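Local coordinates for recombination protein uvsY (Enterobacteria phage T4, PDB 4ZWS), which promotes assembly of the UvsX recombinase on single-stranded DNA and helps it displace bound gp32 during viral DNA recombination and synthesis, at residues 37-42 against 105-110. Residues are numbered along the deposited sequence; the frame is centred on the assembly and turned at random.
Sequences NKHSSI and ILLDFC
Near the middle of the chain, the two long helices 21-64 and 91-135 pack side by side in a mostly apolar, buried helix-helix contact. The segments run nearly antiparallel, with 156° between their directions and axes 9.1 Å apart at closest approach, and His-39 lies level with Leu-107. Ile-42 reaches into the groove between Leu-106, Leu-107 and Cys-110. Its two branches divide the work: CG2, anti to the backbone N, rests on Leu-107 CB at 3.7 Å, while CD1, at the end of the extended CG1 arm, touches Cys-110 SG at 3.6 Å and also meets Leu-106 CB. With SG anti to its own carbonyl carbon, Cys-110 places the sulfur between Ile-42 CD1 and Lys-38 CB, the latter 3.9 Å from SG. On the other flank, Leu-107 and His-39 each have CG anti to the backbone N (chi1 -173° and -175°), which brings their ends together obliquely. Leu-107 CD1 lies over one face of the imidazole as a CH-pi contact, 3.4 Å from the centroid of the His-39 ring, while Cys-110 CB sits at the ring's edge. Phe-133 of a third subunit meets the same imidazole edge-to-face. Beyond its CB, Lys-38 leads away from the interface and forms a salt bridge with Glu-9 of helix 3-14; the same helix covers Leu-106 with Leu-3. On helix 91-135, Asp-108 forms a salt bridge with Lys-43 of a second subunit. Side chains interdigitating between long antiparallel helices are characteristic of helical-hairpin packing; here the subunit contacts of His-39 and Asp-108 tie the pair into the heptameric alpha barrel.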
loop_
_atom_site.group_PDB
_atom_site.type_symbol
_atom_site.label_atom_id
_atom_site.label_comp_id
_atom_site.label_asym_id
_atom_site.label_seq_id
_atom_site.Cartn_x
_atom_site.Cartn_y
_atom_site.Cartn_z
ATOM N N ASN A 37 8.605 10.162 -23.988
ATOM C CA ASN A 37 8.415 9.540 -25.304
ATOM C C ASN A 37 8.991 8.141 -25.429
ATOM O O ASN A 37 8.364 7.278 -26.036
ATOM C CB ASN A 37 8.987 10.432 -26.393
ATOM C CG ASN A 37 8.163 11.664 -26.586
ATOM O OD1 ASN A 37 7.013 11.706 -26.145
ATOM N ND2 ASN A 37 8.747 12.698 -27.194
ATOM N N LYS A 38 10.181 7.920 -24.879
ATOM C CA LYS A 38 10.754 6.580 -24.860
ATOM C C LYS A 38 9.754 5.635 -24.204
ATOM O O LYS A 38 9.381 4.621 -24.781
ATOM C CB LYS A 38 12.080 6.550 -24.104
ATOM C CG LYS A 38 13.252 7.114 -24.862
ATOM C CD LYS A 38 14.496 7.130 -23.988
ATOM C CE LYS A 38 15.777 7.237 -24.803
ATOM N NZ LYS A 38 15.819 8.431 -25.691
ATOM N N HIS A 39 9.297 6.023 -23.017
ATOM C CA HIS A 39 8.361 5.260 -22.191
ATOM C C HIS A 39 7.091 4.946 -22.978
ATOM O O HIS A 39 6.607 3.821 -23.002
ATOM C CB HIS A 39 8.067 6.069 -20.924
ATOM C CG HIS A 39 7.214 5.370 -19.911
ATOM N ND1 HIS A 39 5.837 5.400 -19.942
ATOM C CD2 HIS A 39 7.546 4.659 -18.806
ATOM C CE1 HIS A 39 5.359 4.724 -18.914
ATOM N NE2 HIS A 39 6.375 4.263 -18.208
ATOM N N SER A 40 6.592 5.952 -23.670
ATOM C CA SER A 40 5.380 5.841 -24.455
ATOM C C SER A 40 5.586 4.831 -25.591
ATOM O O SER A 40 4.707 4.014 -25.880
ATOM C CB SER A 40 4.998 7.212 -24.987
ATOM O OG SER A 40 3.716 7.188 -25.548
ATOM N N SER A 41 6.736 4.921 -26.260
ATOM C CA SER A 41 7.072 4.001 -27.346
ATOM C C SER A 41 7.199 2.561 -26.885
ATOM O O SER A 41 6.744 1.642 -27.557
ATOM C CB SER A 41 8.397 4.393 -27.995
ATOM O OG SER A 41 8.227 5.516 -28.823
ATOM N N ILE A 42 7.810 2.381 -25.723
ATOM C CA ILE A 42 8.008 1.065 -25.158
ATOM C C ILE A 42 6.651 0.423 -24.861
ATOM O O ILE A 42 6.462 -0.750 -25.161
ATOM C CB ILE A 42 8.914 1.142 -23.916
ATOM C CG1 ILE A 42 10.317 1.573 -24.355
ATOM C CG2 ILE A 42 8.950 -0.181 -23.169
ATOM C CD1 ILE A 42 11.255 1.944 -23.210
ATOM N N ILE A 105 11.499 -4.343 -18.715
ATOM C CA ILE A 105 12.642 -3.816 -17.984
ATOM C C ILE A 105 12.992 -2.431 -18.491
ATOM O O ILE A 105 13.276 -1.537 -17.698
ATOM C CB ILE A 105 13.861 -4.750 -18.075
ATOM C CG1 ILE A 105 13.621 -5.988 -17.201
ATOM C CG2 ILE A 105 15.098 -4.059 -17.546
ATOM C CD1 ILE A 105 14.764 -6.988 -17.198
ATOM N N LEU A 106 12.960 -2.250 -19.807
ATOM C CA LEU A 106 13.240 -0.944 -20.386
ATOM C C LEU A 106 12.202 0.060 -19.914
ATOM O O LEU A 106 12.546 1.191 -19.570
ATOM C CB LEU A 106 13.246 -0.996 -21.915
ATOM C CG LEU A 106 14.233 -1.958 -22.574
ATOM C CD1 LEU A 106 14.193 -1.801 -24.066
ATOM C CD2 LEU A 106 15.642 -1.736 -22.034
ATOM N N LEU A 107 10.944 -0.373 -19.848
ATOM C CA LEU A 107 9.866 0.499 -19.398
ATOM C C LEU A 107 10.133 0.975 -17.976
ATOM O O LEU A 107 10.019 2.169 -17.683
ATOM C CB LEU A 107 8.517 -0.215 -19.457
ATOM C CG LEU A 107 7.297 0.657 -19.159
ATOM C CD1 LEU A 107 7.103 1.689 -20.257
ATOM C CD2 LEU A 107 6.075 -0.182 -19.006
ATOM N N ASP A 108 10.499 0.039 -17.099
ATOM C CA ASP A 108 10.782 0.385 -15.708
ATOM C C ASP A 108 11.977 1.310 -15.584
ATOM O O ASP A 108 11.953 2.248 -14.786
ATOM C CB ASP A 108 11.013 -0.861 -14.856
ATOM C CG ASP A 108 9.760 -1.702 -14.716
ATOM O OD1 ASP A 108 8.660 -1.154 -14.983
ATOM O OD2 ASP A 108 9.867 -2.881 -14.294
ATOM N N PHE A 109 12.996 1.085 -16.404
ATOM C CA PHE A 109 14.153 1.961 -16.382
ATOM C C PHE A 109 13.739 3.389 -16.720
ATOM O O PHE A 109 14.197 4.332 -16.081
ATOM C CB PHE A 109 15.239 1.496 -17.345
ATOM C CG PHE A 109 16.465 2.356 -17.298
ATOM C CD1 PHE A 109 16.625 3.407 -18.192
ATOM C CD2 PHE A 109 17.436 2.149 -16.323
ATOM C CE1 PHE A 109 17.749 4.228 -18.132
ATOM C CE2 PHE A 109 18.562 2.962 -16.260
ATOM C CZ PHE A 109 18.716 4.002 -17.172
ATOM N N CYS A 110 12.874 3.542 -17.713
ATOM C CA CYS A 110 12.407 4.863 -18.108
ATOM C C CYS A 110 11.558 5.524 -17.023
ATOM O O CYS A 110 11.593 6.753 -16.883
ATOM C CB CYS A 110 11.593 4.779 -19.401
ATOM S SG CYS A 110 12.571 4.378 -20.845
#